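Local coordinates for ABC transporter, substrate binding protein (Aeropyrum pernix, PDB 3EAF) that probably captures a small solute outside the cell and delivers it to an ABC transporter in the membrane, as periplasmic binding proteins of its family do, at residues Ala86-Leu91 and Ala109-Lys114; Asp123-Ala128 and Arg379-Glu384; Asp337-Glu342 and His346-Lys351. All blocks are in the same frame, centred on the assembly; numbering follows the deposited sequence.

Contact 1 (Ala86-Leu91 and Ala109-Lys114); sequences ADTEKL and AKLLVK
Glu89, in the early turns of helix 85-98, faces Leu111 in a 3-10 segment beginning at Ala109, their CA atoms 6.6 Å apart. The helix and this segment belong to the first alpha/beta lobe of a periplasmic binding protein fold: strand 101-104 of its sheet follows the helix, and the 109-114 loop then leads on to edge strand 117-118. A type I beta turn from Leu111 to Lys114, closed by Lys114 N on Leu111 O, turns the chain. The apolar half of the contact is a methyl meeting: Thr88 CG2 lies 3.7 Å from Leu111 CD1, and the two side chains cross at about a right angle. Thr88 OG1 sits beside the backbone N (chi1 -48°) and bonds the carbonyl of Gly84, which leaves CG2, anti to that N, turned to the leucine. Both residues also touch Ser104, so the pair packs over the end of strand 101-104. The polar half runs along the extended Lys110 chain, whose methylenes lie against the Glu89 carboxylate. Glu89 OE2 is 3.5 Å from Lys110 CD and is hydrogen-bonded to Ser108 OG, which in turn accepts from Lys110 N. The charged ends stay 4.7 Å apart, Glu89 OE1 to Lys110 NZ, and one water joins them, donating to OE1 at 2.8 Å and accepting from NZ at 3.0 Å.

Contact 2 (Asp123-Ala128 and Arg379-Glu384); sequences DYSTQA and RYTIEE
Ser125 and Thr381 meet through their hydroxyls, and this pair makes the whole direct contact: Ser125 OG and Thr381 OG1 share a short hydrogen bond of 2.6 Å in which either could be the donor. Both oxygens take the same first torsion, anti to the carbonyl carbon of their own residue (chi1 -52° in Ser125, -56° in Thr381), which brings the two together from facing helix surfaces. Their CA atoms are 7.2 Å apart, and only 65 Å² is buried between the segments, yet both residues are buried in the protein, and the bond gives each hydroxyl a partner there. Ala161 of helix 159-165 touches both side chains, and Cys377 packs on Ser125 and Thr126.

One shell further out, Asp123 sets the start of the helix that carries Ser125. It occupies the N-cap: Asp123 OD1 accepts from Thr126 N at 3.0 Å, from above the carboxylate plane, and, weakly, from Ser125 N. Thr126 OG1 donates to Asp123 OD2 at 2.6 Å, on its syn side, so both carboxylate oxygens are tied into the first turn. Asp123 also touches Ala378, near the start of the partner helix. On that helix, Arg379 forms a salt bridge with Asp376 and a cation-pi contact with Phe345, while Tyr380 meets Lys164 in another. The whole is an N-capped helix start joined by one buried hydroxyl pair to the C-terminal helix 377-382, which in this periplasmic binding protein fold follows the last strand of the seven-stranded sheet.

Contact 3 (Asp337-Glu342 and His346-Lys351); sequences DTIDYE and HLAYRK. With MG (magnesium ion), chain C.
Tyr341 points its ring edge at the backbone of His346, and Tyr349 turns a ring face to that of Asp337, in an irregular hairpin-like loop whose two arms run nearly antiparallel, 157° apart. The loop precedes strand 352-357 in this periplasmic binding protein fold and carries part of a magnesium site on its first arm, 337-342. At the 346 end, Tyr341 CD1 is 3.2 Å from His346 O, which lies near the ring plane, while Tyr341 CE1 is 3.6 Å from Ala348 CB. The Tyr341 and His346 rings are inclined at 72° to each other. His346 presents its own edge to the partner arm, His346 CD2 lying 3.1 Å from Glu342 O, and its nitrogens are held elsewhere, ND1 by Asn117 O and NE2 by Glu325 OE2. Phe118 stacks on the His346 ring and meets Tyr341 edge-to-face.

At the other end, the Tyr349 ring is brought against Asp337, CG lying between the backbone N and the carbonyl carbon (chi1 55°). Asp337 O lies over one ring face, toward its rim, 3.5 Å from Tyr349 CD2, and Ile339 CG1 comes in at the ring edge. The hydroxyl of Tyr349 is hydrogen-bonded to Pro120 O. Between the two ends, one direct backbone hydrogen bond joins the arms, Asp340 N to Ala348 O at 3.2 Å, reaching a carbonyl lone pair. The Asp337 carboxylate is linked to Arg350 N through a water. Magnesium is bound by Asp340 OD1 at 2.5 Å, by Tyr341 O and by Glu325 O, with three waters completing the set; one of these also accepts from Tyr341 N at 2.8 Å.

Overall arrangement
The three contacts adjoin, with centres about 12 Å (contacts 1 and 2), 14 Å (2 and 3) and 17 Å (1 and 3) apart. The 109-114 loop is common ground: Ala109 packs its CB 3.7 Å from Thr381 CB and also touches Asp123, both of contact 2, while Leu112 O lies 2.9 Å from His346 N of contact 3, a probable hydrogen bond. Contact 2 touches contact 3 through Asp123 against Leu347 and Thr126 against Arg350; in sequence, contact 3 is nested within the chain that contact 2 closes. Magnesium belongs to contact 3, and the side chain of Leu111 in contact 1 is about 9 Å from that of Tyr341. Contact 2 lies away from the metal.

Contact 1 (Ala86-Leu91 and Ala109-Lys114)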
loop_
_atom_site.group_PDB
_atom_site.type_symbol
_atom_site.label_atom_id
_atom_site.label_comp_id
_atom_site.label_asym_id
_atom_site.label_seq_id
_atom_site.Cartn_x
_atom_site.Cartn_y
_atom_site.Cartn_z
ATOM N N ALA A 86 -9.400 6.016 5.042
ATOM C CA ALA A 86 -10.389 6.885 5.689
ATOM C C ALA A 86 -9.772 7.705 6.821
ATOM O O ALA A 86 -9.851 8.933 6.808
ATOM C CB ALA A 86 -11.603 6.077 6.199
ATOM N N ASP A 87 -9.147 7.032 7.786
ATOM C CA ASP A 87 -8.548 7.751 8.915
ATOM C C ASP A 87 -7.346 8.632 8.544
ATOM O O ASP A 87 -7.228 9.751 9.050
ATOM C CB ASP A 87 -8.251 6.842 10.119
ATOM C CG ASP A 87 -7.491 5.582 9.751
ATOM O OD1 ASP A 87 -8.104 4.629 9.216
ATOM O OD2 ASP A 87 -6.285 5.523 10.051
ATOM N N THR A 88 -6.473 8.138 7.660
ATOM C CA THR A 88 -5.311 8.915 7.216
ATOM C C THR A 88 -5.754 10.207 6.529
ATOM O O THR A 88 -5.163 11.268 6.769
ATOM C CB THR A 88 -4.348 8.104 6.300
ATOM O OG1 THR A 88 -4.077 6.822 6.876
ATOM C CG2 THR A 88 -3.031 8.847 6.105
ATOM N N GLU A 89 -6.786 10.108 5.682
ATOM C CA GLU A 89 -7.390 11.272 5.010
ATOM C C GLU A 89 -8.025 12.253 5.992
ATOM O O GLU A 89 -7.802 13.470 5.904
ATOM C CB GLU A 89 -8.426 10.834 3.962
ATOM C CG GLU A 89 -7.828 10.456 2.601
ATOM C CD GLU A 89 -8.870 10.068 1.558
ATOM O OE1 GLU A 89 -10.077 10.275 1.814
ATOM O OE2 GLU A 89 -8.477 9.553 0.483
ATOM N N LYS A 90 -8.816 11.713 6.917
ATOM C CA LYS A 90 -9.482 12.504 7.948
ATOM C C LYS A 90 -8.475 13.299 8.780
ATOM O O LYS A 90 -8.715 14.468 9.102
ATOM C CB LYS A 90 -10.332 11.594 8.845
ATOM C CG LYS A 90 -11.010 12.277 10.049
ATOM C CD LYS A 90 -12.256 13.066 9.646
ATOM C CE LYS A 90 -13.084 13.489 10.878
ATOM N NZ LYS A 90 -14.027 12.414 11.355
ATOM N N LEU A 91 -7.344 12.671 9.101
ATOM C CA LEU A 91 -6.329 13.298 9.951
ATOM C C LEU A 91 -5.333 14.187 9.211
ATOM O O LEU A 91 -4.585 14.928 9.847
ATOM C CB LEU A 91 -5.567 12.235 10.736
ATOM C CG LEU A 91 -6.349 11.493 11.824
ATOM C CD1 LEU A 91 -5.609 10.225 12.219
ATOM C CD2 LEU A 91 -6.596 12.391 13.039
ATOM N N ALA A 109 -4.381 8.949 -3.403
ATOM C CA ALA A 109 -3.937 10.115 -4.164
ATOM C C ALA A 109 -4.308 11.434 -3.490
ATOM O O ALA A 109 -3.625 12.447 -3.676
ATOM C CB ALA A 109 -4.485 10.065 -5.593
ATOM N N LYS A 110 -5.381 11.414 -2.699
ATOM C CA LYS A 110 -5.825 12.589 -1.948
ATOM C C LYS A 110 -4.791 13.098 -0.922
ATOM O O LYS A 110 -4.823 14.269 -0.538
ATOM C CB LYS A 110 -7.190 12.322 -1.290
ATOM C CG LYS A 110 -8.294 12.030 -2.311
ATOM C CD LYS A 110 -9.677 11.957 -1.690
ATOM C CE LYS A 110 -10.754 11.891 -2.781
ATOM N NZ LYS A 110 -12.118 11.673 -2.198
ATOM N N LEU A 111 -3.835 12.255 -0.534
ATOM C CA LEU A 111 -2.796 12.609 0.426
ATOM C C LEU A 111 -1.680 13.410 -0.237
ATOM O O LEU A 111 -0.929 14.069 0.531
ATOM C CB LEU A 111 -2.222 11.352 1.083
ATOM C CG LEU A 111 -3.184 10.545 1.958
ATOM C CD1 LEU A 111 -2.531 9.253 2.423
ATOM C CD2 LEU A 111 -3.655 11.371 3.145
ATOM N N LEU A 112 -1.523 13.299 -1.509
ATOM C CA LEU A 112 -0.376 13.864 -2.228
ATOM C C LEU A 112 -0.165 15.361 -2.017
ATOM O O LEU A 112 0.971 15.830 -2.044
ATOM C CB LEU A 112 -0.466 13.538 -3.730
ATOM C CG LEU A 112 -0.432 12.055 -4.123
ATOM C CD1 LEU A 112 -0.821 11.855 -5.571
ATOM C CD2 LEU A 112 0.927 11.428 -3.842
ATOM N N VAL A 113 -1.256 16.097 -1.797
ATOM C CA VAL A 113 -1.204 17.550 -1.612
ATOM C C VAL A 113 -1.173 17.965 -0.131
ATOM O O VAL A 113 -1.152 19.161 0.191
ATOM C CB VAL A 113 -2.379 18.271 -2.338
ATOM C CG1 VAL A 113 -2.231 18.146 -3.840
ATOM C CG2 VAL A 113 -3.738 17.732 -1.866
ATOM N N LYS A 114 -1.159 16.973 0.759
ATOM C CA LYS A 114 -1.134 17.229 2.201
ATOM C C LYS A 114 0.319 17.232 2.663
ATOM O O LYS A 114 1.026 16.247 2.468
ATOM C CB LYS A 114 -1.957 16.179 2.959
ATOM C CG LYS A 114 -3.406 16.024 2.482
ATOM C CD LYS A 114 -4.233 17.261 2.793
ATOM C CE LYS A 114 -5.694 17.059 2.421
ATOM N NZ LYS A 114 -6.453 18.340 2.446
HETATM O O HOH W 1 -12.199 9.756 0.124
#

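Contact 2 (Asp123-Ala128 and Arg379-Glu384)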
loop_
_atom_site.group_PDB
_atom_site.type_symbol
_atom_site.label_atom_id
_atom_site.label_comp_id
_atom_site.label_asym_id
_atom_site.label_seq_id
_atom_site.Cartn_x
_atom_site.Cartn_y
_atom_site.Cartn_z
ATOM N N ASP A 123 0.509 6.549 -5.800
ATOM C CA ASP A 123 -0.839 6.568 -5.256
ATOM C C ASP A 123 -1.657 5.435 -5.878
ATOM O O ASP A 123 -1.293 4.918 -6.934
ATOM C CB ASP A 123 -1.498 7.899 -5.570
ATOM C CG ASP A 123 -1.668 8.102 -7.051
ATOM O OD1 ASP A 123 -2.779 7.855 -7.557
ATOM O OD2 ASP A 123 -0.674 8.455 -7.707
ATOM N N TYR A 124 -2.766 5.077 -5.230
ATOM C CA TYR A 124 -3.665 4.009 -5.686
ATOM C C TYR A 124 -4.151 4.127 -7.132
ATOM O O TYR A 124 -4.363 3.120 -7.806
ATOM C CB TYR A 124 -4.902 3.956 -4.790
ATOM C CG TYR A 124 -4.730 3.261 -3.457
ATOM C CD1 TYR A 124 -5.331 3.780 -2.315
ATOM C CD2 TYR A 124 -3.991 2.076 -3.341
ATOM C CE1 TYR A 124 -5.207 3.147 -1.079
ATOM C CE2 TYR A 124 -3.857 1.432 -2.099
ATOM C CZ TYR A 124 -4.468 1.980 -0.978
ATOM O OH TYR A 124 -4.348 1.369 0.250
ATOM N N SER A 125 -4.362 5.355 -7.591
ATOM C CA SER A 125 -4.907 5.594 -8.928
ATOM C C SER A 125 -3.861 5.317 -10.016
ATOM O O SER A 125 -4.134 4.583 -10.970
ATOM C CB SER A 125 -5.468 7.017 -9.027
ATOM O OG SER A 125 -6.371 7.282 -7.963
ATOM N N THR A 126 -2.666 5.889 -9.849
ATOM C CA THR A 126 -1.511 5.614 -10.713
ATOM C C THR A 126 -1.165 4.131 -10.740
ATOM O O THR A 126 -0.858 3.586 -11.803
ATOM C CB THR A 126 -0.271 6.400 -10.248
ATOM O OG1 THR A 126 -0.594 7.795 -10.177
ATOM C CG2 THR A 126 0.904 6.188 -11.200
ATOM N N GLN A 127 -1.211 3.484 -9.571
ATOM C CA GLN A 127 -1.043 2.032 -9.476
ATOM C C GLN A 127 -2.097 1.298 -10.315
ATOM O O GLN A 127 -1.757 0.430 -11.129
ATOM C CB GLN A 127 -1.110 1.564 -8.010
ATOM C CG GLN A 127 0.135 1.906 -7.182
ATOM C CD GLN A 127 0.152 1.241 -5.811
ATOM O OE1 GLN A 127 0.392 1.896 -4.784
ATOM N NE2 GLN A 127 -0.078 -0.061 -5.788
ATOM N N ALA A 128 -3.366 1.650 -10.106
ATOM C CA ALA A 128 -4.488 1.023 -10.812
ATOM C C ALA A 128 -4.365 1.188 -12.324
ATOM O O ALA A 128 -4.521 0.228 -13.075
ATOM C CB ALA A 128 -5.817 1.589 -10.329
ATOM N N ARG A 379 -3.860 13.457 -10.200
ATOM C CA ARG A 379 -4.638 14.689 -10.168
ATOM C C ARG A 379 -6.127 14.488 -10.465
ATOM O O ARG A 379 -6.952 15.251 -9.968
ATOM C CB ARG A 379 -4.006 15.772 -11.042
ATOM C CG ARG A 379 -2.718 16.311 -10.424
ATOM C CD ARG A 379 -2.190 17.546 -11.138
ATOM N NE ARG A 379 -0.904 17.970 -10.584
ATOM C CZ ARG A 379 0.269 17.437 -10.912
ATOM N NH1 ARG A 379 0.338 16.452 -11.799
ATOM N NH2 ARG A 379 1.377 17.893 -10.344
ATOM N N TYR A 380 -6.467 13.443 -11.225
ATOM C CA TYR A 380 -7.876 13.084 -11.451
ATOM C C TYR A 380 -8.573 12.857 -10.118
ATOM O O TYR A 380 -9.675 13.359 -9.890
ATOM C CB TYR A 380 -8.021 11.818 -12.306
ATOM C CG TYR A 380 -7.505 11.904 -13.733
ATOM C CD1 TYR A 380 -7.222 13.132 -14.338
ATOM C CD2 TYR A 380 -7.334 10.747 -14.489
ATOM C CE1 TYR A 380 -6.747 13.199 -15.656
ATOM C CE2 TYR A 380 -6.874 10.804 -15.796
ATOM C CZ TYR A 380 -6.585 12.033 -16.374
ATOM O OH TYR A 380 -6.131 12.080 -17.677
ATOM N N THR A 381 -7.915 12.107 -9.237
ATOM C CA THR A 381 -8.474 11.769 -7.936
ATOM C C THR A 381 -8.487 12.984 -7.002
ATOM O O THR A 381 -9.466 13.206 -6.288
ATOM C CB THR A 381 -7.721 10.580 -7.297
ATOM O OG1 THR A 381 -7.756 9.467 -8.197
ATOM C CG2 THR A 381 -8.364 10.169 -5.971
ATOM N N ILE A 382 -7.406 13.765 -7.026
ATOM C CA ILE A 382 -7.283 14.968 -6.193
ATOM C C ILE A 382 -8.400 15.973 -6.506
ATOM O O ILE A 382 -9.002 16.549 -5.592
ATOM C CB ILE A 382 -5.887 15.628 -6.344
ATOM C CG1 ILE A 382 -4.797 14.695 -5.792
ATOM C CG2 ILE A 382 -5.843 16.975 -5.635
ATOM C CD1 ILE A 382 -3.421 14.907 -6.396
ATOM N N GLU A 383 -8.685 16.150 -7.797
ATOM C CA GLU A 383 -9.707 17.092 -8.258
ATOM C C GLU A 383 -11.159 16.614 -8.049
ATOM O O GLU A 383 -12.102 17.384 -8.264
ATOM C CB GLU A 383 -9.440 17.491 -9.720
ATOM C CG GLU A 383 -8.204 18.397 -9.886
ATOM C CD GLU A 383 -7.671 18.480 -11.316
ATOM O OE1 GLU A 383 -8.356 18.017 -12.264
ATOM O OE2 GLU A 383 -6.549 19.019 -11.493
ATOM N N GLU A 384 -11.333 15.359 -7.619
ATOM C CA GLU A 384 -12.666 14.795 -7.326
ATOM C C GLU A 384 -13.456 15.591 -6.289
ATOM O O GLU A 384 -13.042 15.702 -5.128
ATOM C CB GLU A 384 -12.556 13.341 -6.857
ATOM C CG GLU A 384 -12.986 12.327 -7.883
ATOM C CD GLU A 384 -12.567 10.917 -7.532
ATOM O OE1 GLU A 384 -12.823 10.463 -6.394
ATOM O OE2 GLU A 384 -11.985 10.254 -8.409
#

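Contact 3 (Asp337-Glu342 and His346-Lys351)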
loop_
_atom_site.group_PDB
_atom_site.type_symbol
_atom_site.label_atom_id
_atom_site.label_comp_id
_atom_site.label_asym_id
_atom_site.label_seq_id
_atom_site.Cartn_x
_atom_site.Cartn_y
_atom_site.Cartn_z
ATOM N N ASP A 337 10.753 1.832 -8.373
ATOM C CA ASP A 337 11.548 2.989 -8.785
ATOM C C ASP A 337 11.994 3.689 -7.496
ATOM O O ASP A 337 11.418 3.452 -6.422
ATOM C CB ASP A 337 10.698 3.918 -9.662
ATOM C CG ASP A 337 11.530 4.902 -10.509
ATOM O OD1 ASP A 337 12.772 4.977 -10.363
ATOM O OD2 ASP A 337 10.916 5.614 -11.331
ATOM N N THR A 338 13.030 4.518 -7.582
ATOM C CA THR A 338 13.474 5.292 -6.429
ATOM C C THR A 338 12.451 6.365 -6.051
ATOM O O THR A 338 11.592 6.745 -6.862
ATOM C CB THR A 338 14.844 5.956 -6.662
ATOM O OG1 THR A 338 14.809 6.695 -7.889
ATOM C CG2 THR A 338 15.962 4.901 -6.708
ATOM N N ILE A 339 12.587 6.866 -4.825
ATOM C CA ILE A 339 11.592 7.720 -4.188
ATOM C C ILE A 339 12.042 9.174 -4.160
ATOM O O ILE A 339 13.128 9.487 -3.680
ATOM C CB ILE A 339 11.335 7.250 -2.736
ATOM C CG1 ILE A 339 10.650 5.882 -2.729
ATOM C CG2 ILE A 339 10.497 8.275 -1.970
ATOM C CD1 ILE A 339 10.991 5.046 -1.505
ATOM N N ASP A 340 11.178 10.058 -4.654
ATOM C CA ASP A 340 11.460 11.478 -4.705
ATOM C C ASP A 340 10.144 12.250 -4.574
ATOM O O ASP A 340 9.209 12.018 -5.343
ATOM C CB ASP A 340 12.164 11.805 -6.026
ATOM C CG ASP A 340 12.815 13.177 -6.033
ATOM O OD1 ASP A 340 12.751 13.905 -5.011
ATOM O OD2 ASP A 340 13.396 13.528 -7.085
ATOM N N TYR A 341 10.083 13.152 -3.595
ATOM C CA TYR A 341 8.865 13.897 -3.280
ATOM C C TYR A 341 8.970 15.389 -3.599
ATOM O O TYR A 341 9.936 16.050 -3.223
ATOM C CB TYR A 341 8.502 13.751 -1.796
ATOM C CG TYR A 341 8.241 12.345 -1.332
ATOM C CD1 TYR A 341 7.117 11.637 -1.769
ATOM C CD2 TYR A 341 9.102 11.724 -0.426
ATOM C CE1 TYR A 341 6.864 10.345 -1.321
ATOM C CE2 TYR A 341 8.860 10.440 0.020
ATOM C CZ TYR A 341 7.747 9.752 -0.428
ATOM O OH TYR A 341 7.519 8.468 0.022
ATOM N N GLU A 342 7.943 15.909 -4.260
ATOM C CA GLU A 342 7.839 17.324 -4.569
ATOM C C GLU A 342 7.017 18.040 -3.495
ATOM O O GLU A 342 5.951 17.547 -3.112
ATOM C CB GLU A 342 7.161 17.478 -5.937
ATOM C CG GLU A 342 6.799 18.893 -6.321
ATOM C CD GLU A 342 6.180 18.998 -7.702
ATOM O OE1 GLU A 342 6.312 18.043 -8.501
ATOM O OE2 GLU A 342 5.556 20.043 -7.981
ATOM N N HIS A 346 3.436 14.954 -3.241
ATOM C CA HIS A 346 4.335 13.892 -2.751
ATOM C C HIS A 346 4.233 12.564 -3.497
ATOM O O HIS A 346 4.155 11.504 -2.864
ATOM C CB HIS A 346 4.128 13.641 -1.249
ATOM C CG HIS A 346 4.481 14.805 -0.377
ATOM N ND1 HIS A 346 3.976 14.958 0.895
ATOM C CD2 HIS A 346 5.301 15.861 -0.586
ATOM C CE1 HIS A 346 4.456 16.068 1.427
ATOM N NE2 HIS A 346 5.263 16.636 0.547
ATOM N N LEU A 347 4.257 12.610 -4.829
ATOM C CA LEU A 347 4.233 11.383 -5.643
ATOM C C LEU A 347 5.622 10.750 -5.729
ATOM O O LEU A 347 6.517 11.287 -6.384
ATOM C CB LEU A 347 3.662 11.644 -7.046
ATOM C CG LEU A 347 3.464 10.423 -7.959
ATOM C CD1 LEU A 347 2.472 9.420 -7.352
ATOM C CD2 LEU A 347 3.024 10.830 -9.370
ATOM N N ALA A 348 5.788 9.597 -5.081
ATOM C CA ALA A 348 7.116 8.991 -4.900
ATOM C C ALA A 348 7.729 8.503 -6.209
ATOM O O ALA A 348 8.920 8.711 -6.459
ATOM C CB ALA A 348 7.050 7.855 -3.873
ATOM N N TYR A 349 6.897 7.847 -7.020
ATOM C CA TYR A 349 7.255 7.310 -8.337
ATOM C C TYR A 349 5.967 6.784 -8.957
ATOM O O TYR A 349 4.912 6.856 -8.321
ATOM C CB TYR A 349 8.344 6.220 -8.255
ATOM C CG TYR A 349 8.043 5.056 -7.330
ATOM C CD1 TYR A 349 7.485 3.874 -7.820
ATOM C CD2 TYR A 349 8.340 5.126 -5.968
ATOM C CE1 TYR A 349 7.216 2.794 -6.973
ATOM C CE2 TYR A 349 8.072 4.064 -5.116
ATOM C CZ TYR A 349 7.507 2.901 -5.624
ATOM O OH TYR A 349 7.236 1.850 -4.781
ATOM N N ARG A 350 6.031 6.272 -10.184
ATOM C CA ARG A 350 4.803 5.871 -10.887
ATOM C C ARG A 350 4.693 4.378 -11.206
ATOM O O ARG A 350 3.586 3.831 -11.245
ATOM C CB ARG A 350 4.618 6.676 -12.181
ATOM C CG ARG A 350 4.362 8.157 -11.974
ATOM C CD ARG A 350 4.123 8.891 -13.290
ATOM N NE ARG A 350 2.749 8.764 -13.791
ATOM C CZ ARG A 350 2.403 8.141 -14.922
ATOM N NH1 ARG A 350 3.324 7.560 -15.690
ATOM N NH2 ARG A 350 1.125 8.102 -15.293
ATOM N N LYS A 351 5.820 3.719 -11.450
ATOM C CA LYS A 351 5.750 2.343 -11.948
ATOM C C LYS A 351 5.519 1.304 -10.848
ATOM O O LYS A 351 5.736 1.573 -9.668
ATOM C CB LYS A 351 6.957 1.993 -12.825
ATOM C CG LYS A 351 8.292 1.927 -12.120
ATOM C CD LYS A 351 9.404 1.623 -13.139
ATOM C CE LYS A 351 9.743 2.842 -13.993
ATOM N NZ LYS A 351 10.986 2.610 -14.808
HETATM MG MG MG C . 12.193 15.825 -3.467
HETATM O O HOH W 2 8.233 5.450 -11.920
HETATM O O HOH W 3 12.205 14.055 -1.989
HETATM O O HOH W 4 7.237 13.755 -6.591
HETATM O O HOH W 5 14.488 16.641 -4.067
HETATM O O HOH W 6 11.639 16.848 -5.756
#